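Local coordinates for SalCYP truncation (Salinispora tropica, PDB 7ABB), which belongs to the cytochrome P450 family and holds heme c in a pocket of its mainly helical fold, at residues Ala270-Glu273 with Glu274-Val278; Pro331-Ala334 with Phe335-His339. All coordinates share one frame; numbering follows the deposited sequence.

Interaction 1 covers most of helix 268-278, and interaction 2 is the turn that opens the heme-binding cysteine loop; their centres lie about 13 Å apart, and the two touch directly. The polar join is a probable hydrogen bond of 2.7 Å between Glu273 OE2 and His332 NE2. Packing surrounds it: Leu276 CD1 lies at 3.7 Å from Phe335 CE2, and Ala334 CB is 3.6 Å from Leu276 O. Leu276 thus serves both regions, since its side chain also comes within about 4 Å of the heme c. Ala334, Phe335, Gly336 and His339 line the same pocket from the loop.

Interaction 1 (Ala270-Glu273 with Glu274-Val278); sequences AAVE and EFLRV
Val272 holds CG1 opposite its backbone N (chi1 169°), while Leu276, one turn on, turns CG away from its carbonyl carbon and beside its own N (chi1 -74°). The two side chains therefore run alongside each other, pointing the same way, and CG1 of Val272 meets CD1 of Leu276 at 4.0 Å. Glu273 flanks the leucine too: bent at chi2, its chain brings OE2 to 3.9 Å from Leu276 CD1, although the carboxylate is held by other partners, Arg349 on OE1 and His332 on OE2. Beneath these side chains runs regular alpha-helical bonding, with Leu276 N 2.9 Å from Val272 O and Arg277 N 3.0 Å from Glu273 O. Glu274 and Arg277 are the ends of the ExxR motif of cytochromes P450. Arg277 grips the carboxylate side-on, NE at 2.9 Å from Glu274 OE1 and NH2 at 3.0 Å from OE2. Both bonds stay in the guanidinium plane but reach the oxygens from above the carboxylate plane. Arg327 and the backbone N of Asp324 also bind Glu274 OE2, which would balance much of the charge of the buried carboxylate, and Arg327 probably completes the family's E-R-R triad. The ring of Phe275 meets those of His250 and Trp356 at steep angles. Helix 268-278 packs on helix 345-362 through Val272 and Leu276 and on helix 238-253 through Phe275 and Leu276.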
# COMPACT_ATOMS: atom_id res chain seq x y z
N ALA A 270 13.61 -7.78 8.84
CA ALA A 270 13.43 -6.70 9.81
C ALA A 270 13.59 -5.34 9.14
O ALA A 270 12.89 -4.38 9.49
CB ALA A 270 14.42 -6.86 10.96
N ALA A 271 14.53 -5.23 8.21
CA ALA A 271 14.69 -3.97 7.50
C ALA A 271 13.44 -3.62 6.70
O ALA A 271 12.99 -2.46 6.71
CB ALA A 271 15.93 -4.03 6.59
N VAL A 272 12.82 -4.62 6.06
CA VAL A 272 11.60 -4.35 5.31
C VAL A 272 10.51 -3.82 6.24
O VAL A 272 9.82 -2.85 5.91
CB VAL A 272 11.14 -5.60 4.53
CG1 VAL A 272 9.74 -5.39 3.99
CG2 VAL A 272 12.13 -5.88 3.40
N GLU A 273 10.35 -4.44 7.41
CA GLU A 273 9.32 -3.98 8.35
C GLU A 273 9.63 -2.58 8.85
O GLU A 273 8.72 -1.78 9.08
CB GLU A 273 9.20 -4.93 9.52
CG GLU A 273 8.85 -6.34 9.13
CD GLU A 273 7.54 -6.45 8.38
OE1 GLU A 273 7.48 -7.21 7.39
OE2 GLU A 273 6.56 -5.80 8.80
N GLU A 274 10.91 -2.27 9.06
CA GLU A 274 11.23 -0.93 9.54
C GLU A 274 10.97 0.11 8.46
O GLU A 274 10.49 1.21 8.78
CB GLU A 274 12.68 -0.89 10.03
CG GLU A 274 13.20 0.48 10.47
CD GLU A 274 12.57 1.01 11.75
OE1 GLU A 274 11.45 0.57 12.13
OE2 GLU A 274 13.19 1.88 12.42
N PHE A 275 11.24 -0.20 7.20
CA PHE A 275 10.91 0.73 6.13
C PHE A 275 9.40 0.86 5.95
O PHE A 275 8.90 1.97 5.72
CB PHE A 275 11.57 0.32 4.82
CG PHE A 275 13.02 0.71 4.72
CD1 PHE A 275 13.40 2.02 4.88
CD2 PHE A 275 13.97 -0.24 4.40
CE1 PHE A 275 14.75 2.37 4.77
CE2 PHE A 275 15.31 0.11 4.26
CZ PHE A 275 15.68 1.40 4.44
N LEU A 276 8.65 -0.24 6.10
CA LEU A 276 7.20 -0.12 6.06
C LEU A 276 6.69 0.85 7.12
O LEU A 276 5.81 1.69 6.87
CB LEU A 276 6.55 -1.50 6.21
CG LEU A 276 6.65 -2.43 5.00
CD1 LEU A 276 6.31 -3.87 5.39
CD2 LEU A 276 5.71 -1.90 3.92
N ARG A 277 7.23 0.74 8.34
CA ARG A 277 6.88 1.69 9.40
C ARG A 277 7.22 3.12 8.98
O ARG A 277 6.37 4.01 9.02
CB ARG A 277 7.62 1.33 10.68
CG ARG A 277 7.27 2.26 11.83
CD ARG A 277 8.14 2.11 13.09
NE ARG A 277 9.53 2.56 12.90
CZ ARG A 277 9.92 3.83 13.01
NH1 ARG A 277 9.04 4.78 13.28
NH2 ARG A 277 11.21 4.15 12.81
N VAL A 278 8.48 3.34 8.59
CA VAL A 278 9.00 4.70 8.42
C VAL A 278 8.33 5.40 7.24
O VAL A 278 8.12 6.62 7.26
CB VAL A 278 10.53 4.60 8.23
CG1 VAL A 278 11.10 5.81 7.48
CG2 VAL A 278 11.16 4.41 9.60

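Interaction 2 (Pro331-Ala334 with Phe335-His339); sequences PHIA and FGTGH. With HEC (heme c), chain B.
The backbone N of Gly336 donates to Ile333 O at 3.0 Å, closing a type I beta turn at the start of the FGxGxHxCxG signature, the cysteine loop of cytochromes P450. The donor stands well above the carbonyl plane of Ile333, 66° out of it. His332, just before the turn, holds its second residue: Ala334 N donates to ND1 of His332 at 3.0 Å, in the plane of the imidazole and nearly straight (168°). Because ND1 accepts this bond, the proton of the ring is probably on NE2, which faces Glu273. After the turn the chain passes Gly336 with a positive phi of 75°, a value readily adopted by glycine. Side-chain contact across the turn is slight: Ile333 and Thr337 meet obliquely, CG2 of the isoleucine lying 4.1 Å from CB of the threonine, whose OG1 is bonded to Arg57. Ile333 also packs on helix 49-56. Phe335 turns its ring edge to the heme c, with C4B of the heme in the ring plane; CE1 comes to 3.5 Å from C3B and CD1 to 3.6 Å from C2B. Its backbone is hydrogen-bonded to Cys342, the cysteine that in this family supplies the thiolate to the iron, which would place the ring on the proximal side. Two backbone atoms flank the macrocycle further: Ala334 O lies 3.3 Å from the heme methyl CMB, and Gly336 N 3.7 Å from CMA.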
# COMPACT_ATOMS: atom_id res chain seq x y z
N PRO A 331 5.90 -2.94 16.40
CA PRO A 331 4.51 -3.35 16.18
C PRO A 331 3.78 -2.39 15.24
O PRO A 331 2.66 -1.95 15.52
CB PRO A 331 3.93 -3.33 17.59
CG PRO A 331 4.61 -2.15 18.18
CD PRO A 331 6.04 -2.25 17.71
N HIS A 332 4.41 -2.06 14.12
CA HIS A 332 3.85 -1.05 13.24
C HIS A 332 2.54 -1.56 12.63
O HIS A 332 2.26 -2.76 12.57
CB HIS A 332 4.84 -0.68 12.14
CG HIS A 332 5.03 -1.76 11.13
ND1 HIS A 332 4.08 -2.01 10.16
CD2 HIS A 332 6.00 -2.68 10.96
CE1 HIS A 332 4.49 -3.03 9.41
NE2 HIS A 332 5.64 -3.46 9.88
N ILE A 333 1.73 -0.61 12.16
CA ILE A 333 0.49 -0.91 11.44
C ILE A 333 0.53 -0.31 10.03
O ILE A 333 -0.41 0.35 9.59
CB ILE A 333 -0.75 -0.45 12.21
CG1 ILE A 333 -0.66 1.04 12.62
CG2 ILE A 333 -0.93 -1.29 13.45
CD1 ILE A 333 -2.00 1.63 13.00
N ALA A 334 1.63 -0.54 9.31
CA ALA A 334 1.73 -0.08 7.93
C ALA A 334 0.62 -0.61 7.07
O ALA A 334 0.31 -0.01 6.03
CB ALA A 334 3.06 -0.51 7.34
N PHE A 335 0.03 -1.75 7.45
CA PHE A 335 -1.03 -2.38 6.69
C PHE A 335 -2.39 -2.23 7.36
O PHE A 335 -3.33 -2.97 7.05
CB PHE A 335 -0.72 -3.86 6.49
CG PHE A 335 0.46 -4.12 5.59
CD1 PHE A 335 0.40 -3.85 4.23
CD2 PHE A 335 1.63 -4.63 6.11
CE1 PHE A 335 1.48 -4.09 3.40
CE2 PHE A 335 2.72 -4.89 5.30
CZ PHE A 335 2.65 -4.61 3.95
N GLY A 336 -2.51 -1.30 8.30
CA GLY A 336 -3.72 -1.18 9.08
C GLY A 336 -3.83 -2.27 10.13
O GLY A 336 -2.90 -3.02 10.41
N THR A 337 -5.01 -2.35 10.71
CA THR A 337 -5.32 -3.38 11.69
C THR A 337 -6.85 -3.47 11.76
O THR A 337 -7.55 -2.71 11.10
CB THR A 337 -4.63 -3.09 13.03
OG1 THR A 337 -4.83 -4.19 13.92
CG2 THR A 337 -5.14 -1.81 13.68
N GLY A 338 -7.36 -4.42 12.53
CA GLY A 338 -8.79 -4.65 12.53
C GLY A 338 -9.23 -5.39 11.28
O GLY A 338 -8.42 -5.97 10.56
N HIS A 339 -10.53 -5.32 11.00
CA HIS A 339 -11.12 -6.22 10.00
C HIS A 339 -10.71 -5.87 8.59
O HIS A 339 -10.72 -6.74 7.71
CB HIS A 339 -12.63 -6.18 10.11
CG HIS A 339 -13.16 -6.87 11.31
ND1 HIS A 339 -12.69 -8.10 11.73
CD2 HIS A 339 -14.10 -6.50 12.22
CE1 HIS A 339 -13.34 -8.46 12.83
NE2 HIS A 339 -14.20 -7.51 13.14
FE HEC B . -3.45 -2.95 0.89
CHA HEC B . -6.42 -2.47 2.56
CHB HEC B . -1.98 -0.68 2.99
CHC HEC B . -0.47 -3.45 -0.73
CHD HEC B . -5.00 -4.92 -1.42
NA HEC B . -4.08 -1.81 2.43
C1A HEC B . -5.34 -1.77 3.02
C2A HEC B . -5.37 -0.89 4.17
C3A HEC B . -4.12 -0.41 4.28
C4A HEC B . -3.31 -0.96 3.21
CMA HEC B . -3.58 0.59 5.31
CAA HEC B . -6.60 -0.61 5.11
CBA HEC B . -7.48 0.54 4.64
CGA HEC B . -8.60 0.77 5.64
O1A HEC B . -9.46 1.62 5.30
O2A HEC B . -8.58 0.12 6.72
NB HEC B . -1.60 -2.17 1.05
C1B HEC B . -1.18 -1.28 2.02
C2B HEC B . 0.23 -1.09 1.85
C3B HEC B . 0.65 -1.88 0.84
C4B HEC B . -0.49 -2.54 0.31
CMB HEC B . 1.03 -0.15 2.77
CAB HEC B . 1.99 -2.10 0.19
CBB HEC B . 3.18 -1.62 0.94
NC HEC B . -2.87 -3.96 -0.78
C1C HEC B . -1.57 -4.11 -1.21
C2C HEC B . -1.54 -5.05 -2.29
C3C HEC B . -2.80 -5.49 -2.50
C4C HEC B . -3.64 -4.79 -1.56
CMC HEC B . -0.26 -5.47 -3.01
CAC HEC B . -3.37 -6.47 -3.54
CBC HEC B . -2.44 -7.47 -4.23
ND HEC B . -5.34 -3.54 0.62
C1D HEC B . -5.74 -4.37 -0.42
C2D HEC B . -7.15 -4.61 -0.27
C3D HEC B . -7.61 -3.87 0.93
C4D HEC B . -6.41 -3.24 1.44
CMD HEC B . -8.00 -5.46 -1.22
CAD HEC B . -9.04 -3.79 1.51
CBD HEC B . -9.17 -4.88 2.54
CGD HEC B . -10.52 -4.79 3.22
O1D HEC B . -10.92 -5.77 3.89
O2D HEC B . -11.17 -3.74 3.08